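PDB 2Y7I: STM4351, which binds arginine with high specificity as a periplasmic solute-binding protein of family 3, probably delivering it for uptake into the cell. Local coordinates for residues N37-E42 / Q204-A209. Residues are numbered along the deposited sequence; the frame is centred on the assembly and turned at random.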
ATOM      1  N   ASN A  37       1.150  -8.696 -11.617  1.00 17.09           N
ATOM      2  CA  ASN A  37      -0.133  -8.874 -12.306  1.00 18.59           C
ATOM      3  C   ASN A  37      -1.067  -7.685 -12.071  1.00 18.59           C
ATOM      4  O   ASN A  37      -1.720  -7.210 -12.998  1.00 18.44           O
ATOM      5  CB  ASN A  37      -0.809 -10.188 -11.899  1.00 19.82           C
ATOM      6  CG  ASN A  37      -0.293 -11.392 -12.699  1.00 23.39           C
ATOM      7  OD1 ASN A  37      -0.152 -11.327 -13.915  1.00 27.54           O
ATOM      8  ND2 ASN A  37      -0.039 -12.495 -12.014  1.00 25.64           N
ATOM      9  N   ALA A  38      -1.102  -7.197 -10.832  1.00 17.86           N
ATOM     10  CA  ALA A  38      -1.937  -6.048 -10.483  1.00 18.40           C
ATOM     11  C   ALA A  38      -1.464  -4.789 -11.220  1.00 18.41           C
ATOM     12  O   ALA A  38      -2.278  -4.015 -11.732  1.00 18.97           O
ATOM     13  CB  ALA A  38      -1.948  -5.831  -8.954  1.00 18.28           C
ATOM     14  N   VAL A  39      -0.147  -4.600 -11.279  1.00 17.72           N
ATOM     15  CA  VAL A  39       0.456  -3.508 -12.056  1.00 17.98           C
ATOM     16  C   VAL A  39       0.079  -3.608 -13.545  1.00 18.98           C
ATOM     17  O   VAL A  39      -0.376  -2.621 -14.141  1.00 19.40           O
ATOM     18  CB  VAL A  39       1.988  -3.468 -11.867  1.00 16.97           C
ATOM     19  CG1 VAL A  39       2.666  -2.496 -12.865  1.00 16.91           C
ATOM     20  CG2 VAL A  39       2.319  -3.091 -10.430  1.00 17.36           C
ATOM     21  N   CYS A  40       0.247  -4.794 -14.130  1.00 19.64           N
ATOM     22  CA  CYS A  40      -0.172  -5.037 -15.521  1.00 21.61           C
ATOM     23  C   CYS A  40      -1.657  -4.746 -15.779  1.00 22.82           C
ATOM     24  O   CYS A  40      -2.007  -4.135 -16.807  1.00 23.47           O
ATOM     25  CB  CYS A  40       0.185  -6.457 -15.960  1.00 21.87           C
ATOM     26  SG  CYS A  40       1.950  -6.623 -16.196  1.00 24.20           S
ATOM     27  N   LYS A  41      -2.523  -5.166 -14.854  1.00 23.06           N
ATOM     28  CA  LYS A  41      -3.954  -4.882 -14.988  1.00 24.97           C
ATOM     29  C   LYS A  41      -4.225  -3.373 -15.038  1.00 25.00           C
ATOM     30  O   LYS A  41      -4.979  -2.908 -15.891  1.00 25.62           O
ATOM     31  CB  LYS A  41      -4.778  -5.563 -13.888  1.00 25.70           C
ATOM     32  CG  LYS A  41      -6.287  -5.445 -14.114  1.00 29.33           C
ATOM     33  CD  LYS A  41      -7.072  -6.361 -13.189  1.00 33.67           C
ATOM     34  CE  LYS A  41      -8.556  -6.339 -13.552  1.00 36.83           C
ATOM     35  NZ  LYS A  41      -9.364  -7.232 -12.675  1.00 39.20           N
ATOM     36  N   GLU A  42      -3.586  -2.610 -14.147  1.00 24.27           N
ATOM     37  CA  GLU A  42      -3.719  -1.140 -14.149  1.00 24.93           C
ATOM     38  C   GLU A  42      -3.175  -0.514 -15.428  1.00 25.16           C
ATOM     39  O   GLU A  42      -3.626   0.551 -15.846  1.00 25.56           O
ATOM     40  CB  GLU A  42      -3.026  -0.506 -12.936  1.00 24.38           C
ATOM     41  CG  GLU A  42      -3.728  -0.710 -11.601  1.00 26.58           C
ATOM     42  CD  GLU A  42      -5.105  -0.047 -11.514  1.00 30.92           C
ATOM     43  OE1 GLU A  42      -5.435   0.815 -12.356  1.00 30.16           O
ATOM     44  OE2 GLU A  42      -5.862  -0.408 -10.587  1.00 34.00           O
ATOM     45  N   GLN A 204       7.473   5.397 -15.566  1.00 20.97           N
ATOM     46  CA  GLN A 204       6.415   6.255 -15.017  1.00 21.93           C
ATOM     47  C   GLN A 204       5.016   5.627 -15.112  1.00 21.71           C
ATOM     48  O   GLN A 204       4.156   5.889 -14.271  1.00 21.57           O
ATOM     49  CB  GLN A 204       6.450   7.668 -15.615  1.00 23.75           C
ATOM     50  CG  GLN A 204       7.735   8.481 -15.303  1.00 25.77           C
ATOM     51  CD  GLN A 204       8.397   8.151 -13.951  1.00 27.48           C
ATOM     52  OE1 GLN A 204       7.728   8.001 -12.919  1.00 27.72           O
ATOM     53  NE2 GLN A 204       9.726   8.047 -13.961  1.00 26.35           N
ATOM     54  N   GLU A 205       4.801   4.794 -16.127  1.00 21.35           N
ATOM     55  CA  GLU A 205       3.565   4.027 -16.228  1.00 21.70           C
ATOM     56  C   GLU A 205       3.476   3.059 -15.060  1.00 19.96           C
ATOM     57  O   GLU A 205       2.421   2.921 -14.440  1.00 19.79           O
ATOM     58  CB  GLU A 205       3.538   3.217 -17.507  1.00 22.55           C
ATOM     59  CG  GLU A 205       3.025   3.939 -18.712  1.00 26.45           C
ATOM     60  CD  GLU A 205       2.708   2.953 -19.818  1.00 30.43           C
ATOM     61  OE1 GLU A 205       3.650   2.520 -20.513  1.00 31.79           O
ATOM     62  OE2 GLU A 205       1.526   2.576 -19.952  1.00 32.37           O
ATOM     63  N   ILE A 206       4.593   2.391 -14.781  1.00 18.62           N
ATOM     64  CA  ILE A 206       4.695   1.435 -13.676  1.00 17.67           C
ATOM     65  C   ILE A 206       4.474   2.134 -12.332  1.00 17.67           C
ATOM     66  O   ILE A 206       3.740   1.627 -11.475  1.00 17.40           O
ATOM     67  CB  ILE A 206       6.055   0.696 -13.687  1.00 16.51           C
ATOM     68  CG1 ILE A 206       6.072  -0.368 -14.791  1.00 18.05           C
ATOM     69  CG2 ILE A 206       6.348   0.040 -12.327  1.00 17.52           C
ATOM     70  CD1 ILE A 206       7.451  -0.933 -15.059  1.00 16.85           C
ATOM     71  N   ASN A 207       5.113   3.289 -12.147  1.00 17.63           N
ATOM     72  CA  ASN A 207       4.893   4.081 -10.930  1.00 18.05           C
ATOM     73  C   ASN A 207       3.446   4.537 -10.744  1.00 18.50           C
ATOM     74  O   ASN A 207       2.907   4.464  -9.640  1.00 18.35           O
ATOM     75  CB  ASN A 207       5.842   5.283 -10.877  1.00 17.95           C
ATOM     76  CG  ASN A 207       7.195   4.922 -10.293  1.00 18.68           C
ATOM     77  OD1 ASN A 207       7.291   4.058  -9.421  1.00 18.70           O
ATOM     78  ND2 ASN A 207       8.250   5.568 -10.781  1.00 18.19           N
ATOM     79  N   ALA A 208       2.822   5.007 -11.823  1.00 19.33           N
ATOM     80  CA  ALA A 208       1.433   5.434 -11.757  1.00 20.21           C
ATOM     81  C   ALA A 208       0.536   4.248 -11.374  1.00 19.97           C
ATOM     82  O   ALA A 208      -0.410   4.411 -10.612  1.00 20.16           O
ATOM     83  CB  ALA A 208       0.987   6.045 -13.072  1.00 21.12           C
ATOM     84  N   ALA A 209       0.856   3.064 -11.893  1.00 19.26           N
ATOM     85  CA  ALA A 209       0.110   1.846 -11.573  1.00 18.86           C
ATOM     86  C   ALA A 209       0.335   1.402 -10.121  1.00 18.48           C
ATOM     87  O   ALA A 209      -0.622   1.049  -9.419  1.00 18.68           O
ATOM     88  CB  ALA A 209       0.475   0.727 -12.545  1.00 18.13           C
TER
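The methyl of Ala209 sits against one turn of helix 31-42, touching it at Val39 and Glu42. Its CB lies 3.7 Å from Glu42 CB. The same methyl is 3.8 Å from the carbonyl O of Val39, so the small side chain meets backbone and side chain together. Val39 and Ala209 also form the closest backbone approach, CA to CA 5.4 Å, which a methyl-sized side chain on one helix readily allows. The segment axes come within 9.0 Å and run at 105° to each other, so the helices cross nearly at right angles and share a small patch, 177 Å² in all.

Of the two Val39 branches, CG1 does the touching here: it is anti to the backbone N (chi1 170°), which brings it to 3.9 Å from Ala209 CB. Ile206, also buried, adds a looser contact, its CG1 4.5 Å from Val39 CG1; the three apolar residues make up the buried part. Glu42 works differently. Against 204-209 it is the aliphatic root that packs, CB on the methyl and CG 4.2 Å from Ala209 O; beyond that the chain bends at chi2 (-64°), and the residue as a whole stays exposed at the margin. No hydrogen bond crosses between the segments.

The contact ties the N-terminal part of the chain to its C-terminal part within one lobe, as in other two-lobed periplasmic binding proteins. It continues along helix 200-214: Leu210 meets Val39, Val213 meets Ala38, and Glu42 lies against Lys212 and Val213. Met43, just past helix 31-42, touches Ile206 and Ala209. Cys40 rests on Leu8 and Phe10 of strand 7-12 and on Cys47 of strand 46-51, so helix 31-42 packs between these strands and helix 200-214.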